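Local coordinates for mannitol dehydrogenase (Helicobacter pylori, PDB 3TWO), which probably catalyses the NADP(H)-dependent interconversion of cinnamyl alcohols and their aldehydes, as a zinc-containing member of the medium-chain alcohol dehydrogenase family, at residues Met60-Ile66 with Phe114-Cys118; Ala9-Lys13 with Ser48-Glu52; Phe22-Val27 with Ser133-Val137; Gly89-Cys95 with Cys109-Thr115. One frame throughout, in Å; residues are numbered along the deposited sequence.

Interaction 1 of 4, residues Met60-Ile66 with Phe114-Cys118. With ZN (zinc ion), chain G.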
# COMPACT_ATOMS: atom_id res chain seq x y z
N MET B 60 16.30 -29.23 -8.61
CA MET B 60 15.05 -28.71 -8.04
C MET B 60 13.86 -29.49 -8.56
O MET B 60 13.78 -29.79 -9.76
CB MET B 60 14.86 -27.26 -8.41
CG MET B 60 13.58 -26.60 -7.85
SD MET B 60 13.34 -24.85 -8.34
CE MET B 60 14.88 -24.11 -7.79
N ILE B 61 12.92 -29.79 -7.69
CA ILE B 61 11.68 -30.43 -8.15
C ILE B 61 10.52 -29.57 -7.72
O ILE B 61 10.10 -29.63 -6.55
CB ILE B 61 11.50 -31.86 -7.59
CG1 ILE B 61 12.54 -32.82 -8.20
CG2 ILE B 61 10.09 -32.42 -7.91
CD1 ILE B 61 12.44 -34.31 -7.73
N PRO B 62 9.99 -28.75 -8.63
CA PRO B 62 8.92 -27.83 -8.21
C PRO B 62 7.57 -28.55 -8.08
O PRO B 62 7.52 -29.82 -8.12
CB PRO B 62 8.88 -26.78 -9.34
CG PRO B 62 10.15 -27.01 -10.15
CD PRO B 62 10.40 -28.50 -10.02
N GLY B 63 6.50 -27.75 -7.95
CA GLY B 63 5.17 -28.27 -7.78
C GLY B 63 4.70 -28.19 -6.36
O GLY B 63 5.29 -28.80 -5.46
N HIS B 64 3.70 -27.33 -6.12
CA HIS B 64 3.11 -27.22 -4.79
C HIS B 64 1.60 -27.14 -4.90
O HIS B 64 0.96 -26.51 -4.11
CB HIS B 64 3.70 -26.06 -3.95
CG HIS B 64 3.66 -24.72 -4.63
ND1 HIS B 64 4.51 -23.69 -4.27
CD2 HIS B 64 2.91 -24.24 -5.66
CE1 HIS B 64 4.30 -22.64 -5.05
NE2 HIS B 64 3.33 -22.96 -5.90
N GLU B 65 1.05 -27.85 -5.89
CA GLU B 65 -0.38 -28.09 -5.98
C GLU B 65 -0.58 -29.60 -6.06
O GLU B 65 -0.51 -30.21 -7.14
CB GLU B 65 -0.96 -27.35 -7.21
CG GLU B 65 -0.80 -25.84 -7.03
CD GLU B 65 -1.40 -25.04 -8.17
OE1 GLU B 65 -1.58 -25.60 -9.25
OE2 GLU B 65 -1.72 -23.85 -7.98
N ILE B 66 -0.75 -30.22 -4.89
CA ILE B 66 -0.63 -31.65 -4.84
C ILE B 66 -1.95 -32.29 -4.38
O ILE B 66 -2.54 -31.88 -3.36
CB ILE B 66 0.52 -32.05 -3.87
CG1 ILE B 66 1.91 -31.63 -4.43
CG2 ILE B 66 0.47 -33.56 -3.54
CD1 ILE B 66 2.93 -31.42 -3.31
N PHE B 114 9.01 -24.32 2.63
CA PHE B 114 8.26 -24.38 1.40
C PHE B 114 8.53 -25.73 0.73
O PHE B 114 9.58 -26.35 0.91
CB PHE B 114 8.65 -23.24 0.46
CG PHE B 114 8.29 -21.90 1.01
CD1 PHE B 114 9.30 -21.00 1.43
CD2 PHE B 114 6.92 -21.52 1.16
CE1 PHE B 114 8.96 -19.71 1.96
CE2 PHE B 114 6.58 -20.25 1.68
CZ PHE B 114 7.60 -19.34 2.08
N THR B 115 7.55 -26.16 -0.06
CA THR B 115 7.51 -27.51 -0.62
C THR B 115 8.71 -27.83 -1.53
O THR B 115 9.12 -29.01 -1.62
CB THR B 115 6.12 -27.70 -1.31
OG1 THR B 115 5.12 -27.37 -0.33
CG2 THR B 115 5.89 -29.17 -1.81
N TYR B 116 9.27 -26.80 -2.16
CA TYR B 116 10.47 -26.95 -2.99
C TYR B 116 11.32 -25.68 -3.00
O TYR B 116 10.88 -24.63 -2.52
CB TYR B 116 10.12 -27.37 -4.42
CG TYR B 116 9.30 -26.31 -5.12
CD1 TYR B 116 9.92 -25.21 -5.74
CD2 TYR B 116 7.90 -26.36 -5.12
CE1 TYR B 116 9.15 -24.22 -6.36
CE2 TYR B 116 7.13 -25.36 -5.74
CZ TYR B 116 7.76 -24.31 -6.36
OH TYR B 116 6.99 -23.35 -6.98
N ASP B 117 12.54 -25.78 -3.54
CA ASP B 117 13.45 -24.64 -3.54
C ASP B 117 13.59 -24.07 -2.10
O ASP B 117 13.43 -22.87 -1.89
CB ASP B 117 12.94 -23.52 -4.49
CG ASP B 117 14.04 -22.57 -4.88
OD1 ASP B 117 15.22 -22.88 -4.57
OD2 ASP B 117 13.78 -21.55 -5.53
N CYS B 118 13.87 -24.93 -1.12
CA CYS B 118 13.92 -24.47 0.26
C CYS B 118 14.51 -25.60 1.09
O CYS B 118 14.10 -26.76 0.95
CB CYS B 118 12.50 -24.11 0.76
SG CYS B 118 12.35 -23.39 2.47
ZN ZN G . 2.02 -21.32 -6.31
O HOH W 1 13.18 -28.44 -4.92

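Interaction 2 of 4, residues Ala9-Lys13 with Ser48-Glu52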
# COMPACT_ATOMS: atom_id res chain seq x y z
N ALA B 9 13.01 -33.37 -12.29
CA ALA B 9 13.95 -32.39 -11.78
C ALA B 9 14.59 -31.52 -12.88
O ALA B 9 14.84 -31.99 -14.00
CB ALA B 9 15.12 -33.07 -10.91
N ILE B 10 14.92 -30.28 -12.50
CA ILE B 10 15.75 -29.40 -13.35
C ILE B 10 17.08 -29.11 -12.65
O ILE B 10 17.10 -28.86 -11.44
CB ILE B 10 14.95 -28.11 -13.68
CG1 ILE B 10 15.78 -27.15 -14.55
CG2 ILE B 10 14.41 -27.44 -12.38
CD1 ILE B 10 15.00 -25.86 -14.96
N PHE B 11 18.19 -29.18 -13.38
CA PHE B 11 19.48 -29.12 -12.70
C PHE B 11 20.18 -27.77 -12.69
O PHE B 11 21.21 -27.59 -12.00
CB PHE B 11 20.43 -30.13 -13.29
CG PHE B 11 20.33 -31.47 -12.63
CD1 PHE B 11 19.18 -32.28 -12.83
CD2 PHE B 11 21.36 -31.92 -11.77
CE1 PHE B 11 19.07 -33.54 -12.21
CE2 PHE B 11 21.26 -33.19 -11.14
CZ PHE B 11 20.10 -34.00 -11.38
N SER B 12 19.71 -26.86 -13.52
CA SER B 12 20.14 -25.49 -13.46
C SER B 12 19.14 -24.69 -14.29
O SER B 12 18.30 -25.25 -14.97
CB SER B 12 21.55 -25.29 -13.97
OG SER B 12 21.54 -25.32 -15.37
N LYS B 13 19.27 -23.38 -14.24
CA LYS B 13 18.20 -22.49 -14.67
C LYS B 13 17.92 -22.56 -16.16
O LYS B 13 16.85 -22.22 -16.58
CB LYS B 13 18.59 -21.05 -14.31
CG LYS B 13 19.77 -20.59 -15.19
CD LYS B 13 20.59 -19.54 -14.56
CE LYS B 13 19.89 -18.26 -14.54
NZ LYS B 13 21.04 -17.36 -14.41
N SER B 48 10.79 -20.11 -9.96
CA SER B 48 11.81 -20.73 -9.10
C SER B 48 12.78 -21.52 -9.94
O SER B 48 14.02 -21.33 -9.81
CB SER B 48 11.24 -21.64 -8.00
OG SER B 48 10.13 -21.02 -7.37
N ALA B 49 12.23 -22.34 -10.83
CA ALA B 49 13.06 -23.20 -11.73
C ALA B 49 14.10 -22.40 -12.48
O ALA B 49 15.25 -22.88 -12.70
CB ALA B 49 12.18 -23.97 -12.72
N TYR B 50 13.72 -21.17 -12.86
CA TYR B 50 14.60 -20.38 -13.66
C TYR B 50 15.37 -19.37 -12.86
O TYR B 50 16.00 -18.53 -13.43
CB TYR B 50 13.78 -19.68 -14.73
CG TYR B 50 13.25 -20.65 -15.76
CD1 TYR B 50 12.29 -20.25 -16.71
CD2 TYR B 50 13.71 -21.99 -15.79
CE1 TYR B 50 11.79 -21.16 -17.66
CE2 TYR B 50 13.23 -22.92 -16.77
CZ TYR B 50 12.28 -22.50 -17.67
OH TYR B 50 11.84 -23.40 -18.60
N SER B 51 15.27 -19.40 -11.52
CA SER B 51 16.01 -18.40 -10.73
C SER B 51 15.61 -16.94 -11.05
O SER B 51 16.47 -16.08 -11.16
CB SER B 51 17.54 -18.59 -10.91
OG SER B 51 17.88 -19.89 -10.37
N GLU B 52 14.32 -16.67 -11.17
CA GLU B 52 13.87 -15.32 -11.58
C GLU B 52 13.73 -14.42 -10.38
O GLU B 52 13.65 -13.19 -10.52
CB GLU B 52 12.55 -15.42 -12.40
CG GLU B 52 12.86 -15.92 -13.83
CD GLU B 52 11.62 -16.20 -14.73
OE1 GLU B 52 10.45 -16.13 -14.28
OE2 GLU B 52 11.85 -16.50 -15.91

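Interaction 3 of 4, residues Phe22-Val27 with Ser133-Val137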
# COMPACT_ATOMS: atom_id res chain seq x y z
N PHE B 22 15.36 -40.03 -6.34
CA PHE B 22 15.81 -39.41 -5.09
C PHE B 22 15.16 -40.10 -3.92
O PHE B 22 14.51 -41.12 -4.08
CB PHE B 22 15.53 -37.88 -5.05
CG PHE B 22 14.08 -37.51 -5.04
CD1 PHE B 22 13.50 -36.99 -3.88
CD2 PHE B 22 13.28 -37.67 -6.18
CE1 PHE B 22 12.12 -36.57 -3.88
CE2 PHE B 22 11.93 -37.29 -6.19
CZ PHE B 22 11.34 -36.70 -5.05
N SER B 23 15.38 -39.55 -2.73
CA SER B 23 14.77 -40.09 -1.54
C SER B 23 14.31 -38.94 -0.63
O SER B 23 14.83 -37.80 -0.69
CB SER B 23 15.75 -41.06 -0.81
OG SER B 23 16.75 -40.30 -0.15
N ARG B 24 13.32 -39.23 0.19
CA ARG B 24 12.83 -38.24 1.17
C ARG B 24 13.05 -38.77 2.58
O ARG B 24 13.28 -39.96 2.76
CB ARG B 24 11.34 -38.02 0.96
CG ARG B 24 10.96 -37.49 -0.41
CD ARG B 24 9.43 -37.44 -0.55
NE ARG B 24 8.96 -36.78 -1.78
CZ ARG B 24 8.99 -35.47 -2.06
NH1 ARG B 24 9.56 -34.58 -1.22
NH2 ARG B 24 8.43 -35.02 -3.21
N HIS B 25 12.95 -37.89 3.59
CA HIS B 25 13.00 -38.33 4.99
C HIS B 25 11.97 -39.45 5.34
O HIS B 25 10.87 -39.53 4.78
CB HIS B 25 12.86 -37.14 5.97
CG HIS B 25 11.49 -36.53 6.03
ND1 HIS B 25 11.18 -35.30 5.45
CD2 HIS B 25 10.36 -36.93 6.69
CE1 HIS B 25 9.93 -34.99 5.73
NE2 HIS B 25 9.41 -35.95 6.49
N ALA B 26 12.39 -40.31 6.27
CA ALA B 26 11.55 -41.37 6.84
C ALA B 26 10.25 -40.77 7.38
O ALA B 26 10.19 -39.59 7.75
CB ALA B 26 12.33 -42.09 7.98
N VAL B 27 9.21 -41.60 7.42
CA VAL B 27 7.93 -41.24 8.01
C VAL B 27 8.03 -41.17 9.53
O VAL B 27 8.16 -42.18 10.19
CB VAL B 27 6.83 -42.26 7.60
CG1 VAL B 27 5.49 -41.77 8.07
CG2 VAL B 27 6.82 -42.49 6.04
N SER B 133 6.39 -35.41 -8.62
CA SER B 133 7.04 -36.63 -8.15
C SER B 133 5.95 -37.61 -7.73
O SER B 133 4.76 -37.22 -7.67
CB SER B 133 7.95 -36.31 -6.96
OG SER B 133 7.21 -35.89 -5.81
N ASN B 134 6.33 -38.84 -7.39
CA ASN B 134 5.33 -39.88 -7.17
C ASN B 134 4.83 -39.94 -5.73
O ASN B 134 3.83 -40.59 -5.46
CB ASN B 134 5.83 -41.27 -7.64
CG ASN B 134 7.06 -41.78 -6.87
OD1 ASN B 134 7.36 -42.99 -6.84
ND2 ASN B 134 7.79 -40.88 -6.27
N ASN B 135 5.54 -39.28 -4.81
CA ASN B 135 5.11 -39.31 -3.42
C ASN B 135 5.70 -38.13 -2.68
O ASN B 135 6.58 -37.45 -3.23
CB ASN B 135 5.49 -40.67 -2.75
CG ASN B 135 6.99 -40.88 -2.65
OD1 ASN B 135 7.75 -39.95 -2.39
ND2 ASN B 135 7.43 -42.14 -2.82
N ILE B 136 5.26 -37.92 -1.44
CA ILE B 136 5.76 -36.84 -0.61
C ILE B 136 5.46 -37.24 0.84
O ILE B 136 4.45 -37.98 1.10
CB ILE B 136 5.16 -35.45 -0.99
CG1 ILE B 136 5.98 -34.32 -0.37
CG2 ILE B 136 3.68 -35.32 -0.59
CD1 ILE B 136 5.60 -32.95 -0.82
N VAL B 137 6.34 -36.82 1.76
CA VAL B 137 6.19 -37.13 3.20
C VAL B 137 5.94 -35.81 3.93
O VAL B 137 6.80 -34.94 3.89
CB VAL B 137 7.48 -37.86 3.79
CG1 VAL B 137 7.30 -38.23 5.26
CG2 VAL B 137 7.82 -39.10 2.98

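Interaction 4 of 4, residues Gly89-Cys95 with Cys109-Thr115. With ZN (zinc ion), chain H.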
# COMPACT_ATOMS: atom_id res chain seq x y z
N GLY B 89 -0.06 -28.15 -0.19
CA GLY B 89 0.15 -26.85 -0.79
C GLY B 89 1.61 -26.39 -0.84
O GLY B 89 2.55 -27.19 -1.01
N CYS B 90 1.79 -25.08 -0.65
CA CYS B 90 3.09 -24.42 -0.76
C CYS B 90 4.09 -24.63 0.38
O CYS B 90 5.28 -24.25 0.21
CB CYS B 90 2.89 -22.90 -0.92
SG CYS B 90 1.98 -22.57 -2.44
N PHE B 91 3.64 -25.13 1.54
CA PHE B 91 4.61 -25.42 2.61
C PHE B 91 4.23 -26.70 3.36
O PHE B 91 3.06 -27.07 3.37
CB PHE B 91 4.81 -24.24 3.57
CG PHE B 91 3.51 -23.72 4.12
CD1 PHE B 91 2.94 -24.28 5.25
CD2 PHE B 91 2.84 -22.68 3.47
CE1 PHE B 91 1.73 -23.80 5.76
CE2 PHE B 91 1.65 -22.19 3.98
CZ PHE B 91 1.09 -22.77 5.12
N VAL B 92 5.23 -27.34 3.95
CA VAL B 92 5.07 -28.65 4.56
C VAL B 92 5.47 -28.69 6.03
O VAL B 92 5.44 -29.76 6.69
CB VAL B 92 5.93 -29.72 3.83
CG1 VAL B 92 5.47 -29.88 2.44
CG2 VAL B 92 7.47 -29.33 3.86
N ASN B 93 5.87 -27.55 6.57
CA ASN B 93 6.29 -27.48 7.99
C ASN B 93 6.52 -26.03 8.41
O ASN B 93 6.65 -25.18 7.51
CB ASN B 93 7.57 -28.28 8.23
CG ASN B 93 7.53 -29.06 9.54
OD1 ASN B 93 6.78 -28.69 10.44
ND2 ASN B 93 8.24 -30.19 9.61
N SER B 94 6.51 -25.76 9.74
CA SER B 94 6.82 -24.46 10.33
C SER B 94 7.14 -24.66 11.81
O SER B 94 7.08 -25.78 12.27
CB SER B 94 5.68 -23.43 10.14
OG SER B 94 4.49 -23.82 10.83
N CYS B 95 7.42 -23.59 12.56
CA CYS B 95 8.07 -23.80 13.88
C CYS B 95 6.99 -24.13 14.92
O CYS B 95 7.27 -24.79 15.91
CB CYS B 95 8.91 -22.58 14.36
SG CYS B 95 7.90 -21.26 15.12
N CYS B 109 5.90 -17.80 8.96
CA CYS B 109 6.86 -18.31 9.92
C CYS B 109 8.29 -18.16 9.35
O CYS B 109 8.56 -18.52 8.20
CB CYS B 109 6.62 -19.78 10.25
SG CYS B 109 7.82 -20.47 11.44
N THR B 110 9.22 -17.69 10.18
CA THR B 110 10.61 -17.55 9.67
C THR B 110 11.27 -18.93 9.43
O THR B 110 12.28 -19.01 8.73
CB THR B 110 11.51 -16.62 10.60
OG1 THR B 110 11.73 -17.28 11.83
CG2 THR B 110 10.85 -15.22 10.89
N LYS B 111 10.69 -20.02 9.94
CA LYS B 111 11.24 -21.34 9.66
C LYS B 111 10.28 -22.21 8.86
O LYS B 111 10.35 -23.45 8.88
CB LYS B 111 11.64 -22.03 10.97
CG LYS B 111 12.69 -21.25 11.82
CD LYS B 111 13.04 -22.15 13.01
CE LYS B 111 14.37 -21.79 13.68
NZ LYS B 111 14.43 -20.36 14.18
N VAL B 112 9.38 -21.53 8.13
CA VAL B 112 8.51 -22.18 7.18
C VAL B 112 9.37 -23.02 6.21
O VAL B 112 10.44 -22.60 5.78
CB VAL B 112 7.58 -21.15 6.40
CG1 VAL B 112 8.46 -20.05 5.63
CG2 VAL B 112 6.65 -21.89 5.46
N VAL B 113 8.93 -24.24 5.91
CA VAL B 113 9.59 -25.03 4.88
C VAL B 113 8.68 -25.10 3.67
O VAL B 113 7.64 -25.80 3.70
CB VAL B 113 9.90 -26.45 5.40
CG1 VAL B 113 10.46 -27.36 4.27
CG2 VAL B 113 10.86 -26.35 6.64
N PHE B 114 9.01 -24.32 2.63
CA PHE B 114 8.26 -24.38 1.40
C PHE B 114 8.53 -25.73 0.73
O PHE B 114 9.58 -26.35 0.91
CB PHE B 114 8.65 -23.24 0.46
CG PHE B 114 8.29 -21.90 1.01
CD1 PHE B 114 9.30 -21.00 1.43
CD2 PHE B 114 6.92 -21.52 1.16
CE1 PHE B 114 8.96 -19.71 1.96
CE2 PHE B 114 6.58 -20.25 1.68
CZ PHE B 114 7.60 -19.34 2.08
N THR B 115 7.55 -26.16 -0.06
CA THR B 115 7.51 -27.51 -0.62
C THR B 115 8.71 -27.83 -1.53
O THR B 115 9.12 -29.01 -1.62
CB THR B 115 6.12 -27.70 -1.31
OG1 THR B 115 5.12 -27.37 -0.33
CG2 THR B 115 5.89 -29.17 -1.81
ZN ZN H . 6.54 -20.34 13.40

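Interaction 1 of 4, residues Met60-Ile66 with Phe114-Cys118
This is a buried packing contact in the GroES-like catalytic domain, where the loop leading into strand 65-73 passes a loop between strands 113-114 and 119-120 beside the catalytic-type zinc. The two backbones run roughly antiparallel but are not bonded to each other directly; one water is shared instead, accepting from Ile61 N and Asp117 N, each at 3.1 Å. Tyr116 is the centrepiece. Its ring lies along the 60-66 backbone: Pro62 CA sits 3.6 Å from the ring centroid, over the face, in a CH-pi contact, and Gly63 N is 3.3 Å from Tyr116 CE2. Met60 adds an oblique Met-aromatic contact, SD to ring centroid 5.5 Å, while its CE reaches to 3.4 Å from Asp117 CG. At the other end, Ile66 CD1 meets Thr115 CG2 at 4.0 Å and His64 CB meets Thr115 CB at 3.9 Å. Gly63 has phi/psi of 102/112, where a CB would jam against the preceding carbonyl oxygen. His64 NE2 binds the zinc at 2.1 Å, alongside Cys42 and Cys160. Tyr116 OH lies over one face of the His64 imidazole, 3.4 Å from CE1, and makes a weak hydrogen bond to Asp45; Asp117 OD1 accepts from Ile57 N. The chemistry is thus mostly apolar and aromatic, and it places a tyrosine hydroxyl against His64, a zinc ligand whose side chain is about 5 Å from the bound NADPH.

Interaction 2 of 4, residues Ala9-Lys13 with Ser48-Glu52
A backbone carbonyl at the end of a helix, not a side chain, is the focus of this contact: Ala49 O receives a CA-H...O approach from Lys13 CA at 3.6 Å, nearly straight at 163°, and also lies 3.7 Å from Ile10 CD1. It can meet these neighbours because helix 43-49 stops here. Tyr50 is the first residue to leave helical angles, and Ser51, with positive phi, is the C-prime residue of a Schellman motif in which Ser51 N bonds to Ser48 O and Glu52 N to His47 O. Conventional hydrogen bonds between the two segments are lacking, and the rest is close packing. Ile10, extended with both chi angles trans, puts CD1 4.1 Å from Ala49 CB and 3.9 Å from Tyr50 CE2, at the edge of the tyrosine ring. Lys13 comes nearest through its backbone, with its O 3.2 Å from Tyr50 CD2 and its CA 4.3 Å from Tyr50 CA. Lys13 CB passes 4.2 Å from Ser51 OG, a hydroxyl that is hydrogen-bonded to Tyr58 OH and Gly56 N. Tyr58 OH bonds to Ala49 O as well, so one tyrosine ties together the end of the helix. The contact therefore sets the loop between strands 3-9 and 18-24 against the C-terminal end of helix 43-49, with Ile10 also bonded through its backbone to Met60, shortly before strand 65-73.

Interaction 3 of 4, residues Phe22-Val27 with Ser133-Val137
Polar contacts centre on Arg24, whose guanidinium reaches across to the 133-137 backbone. Its NE makes weak hydrogen bonds to Asn135 O at 2.9 Å and to Asn135 OD1 at 3.4 Å, and NH2 makes another weak one to Asn135 O at 3.1 Å. Arg24 NH2 also lies 3.0 Å from Ser133 OG. The stronger partner of this arginine is Met129 O, bound by NH1, while Asn135 OD1 pairs with Ser5 OG and Ser133 OG with Gly130 O. In van der Waals packing, Ile136 covers one guanidinium face: its CA is 3.4 Å from Arg24 NE and its CG1 3.6 Å from Arg24 CZ. The edge of the Phe22 ring meets Ser133 CB, 3.9 Å from CZ. Val137 packs against one face of the His25 ring in a CH-pi contact, its CB 4.2 Å from the imidazole centroid; the His25 ring is itself stacked with that of His123. Val27 CG2 adds a looser apolar touch on Val137 CG1 at 4.4 Å. Strands 22-24 and 135-137 cross at 35° with axes 8.2 Å apart, too far for direct pairing. The contact thus packs the two-stranded sheet of 3-9 and 18-24 onto strand 135-139, a member of the mixed sheet paired with strand 31-40.

Interaction 4 of 4, residues Gly89-Cys95 with Cys109-Thr115
Backbone polar groups in this short antiparallel pairing are well matched. Val92 N donates to Val113 O and Val113 N to Asn93 O, both at 2.9 Å, while Thr115 N donates to Cys90 O at 3.0 Å. Phe91 and Phe114 form a non-hydrogen-bonded pair, CA to CA 4.0 Å, with side chains that diverge. Thr115 OG1 gives its proton to Gly89 O at 2.7 Å. Further along, sulfur takes over as acceptor: Cys109 SG receives Cys95 N at 3.3 Å and Lys111 N at 3.3 Å, the latter within a type I turn from Cys109 to Val112 closed by Val112 N to Cys109 O at 3.1 Å. The buried Ser94 OG pairs with Tyr142 OH, and Asn93 OD1 with Lys96 NZ and, weakly, Ser94 N at 3.0 Å. Val92 CG2 packs on Val113 CG1 at 3.6 Å. Cys95 SG and Cys109 SG bind the second zinc at 2.4 and 2.3 Å, with Cys98 and Cys101 completing the four-cysteine site, the structural zinc of this family. Two amides on Cys109 SG are consistent with a metal-bound thiolate whose charge is partly offset by the backbone, so pairing and metal binding together close the lobe that follows Cys95.

The four contacts lie in the catalytic half of the chain, away from the parallel Rossmann-type sheet. Interaction 1 is central: its centre is 11 to 12 Å from the others, and it touches each. It shares Phe114 and Thr115 with interaction 4, so one segment runs from the four-cysteine zinc towards the zinc held by His64. Interactions 1 and 3 meet in Ile66 and Ile136, on two strands of the mixed sheet. Interaction 2 closes before 1 and 4 open; both nest inside the loop closed by interaction 3, whose segments alternate with those of 2. Interactions 2 and 3, about 20 Å between centres, bring in the loop after strand 3-9 and the end of strand 18-24, respectively.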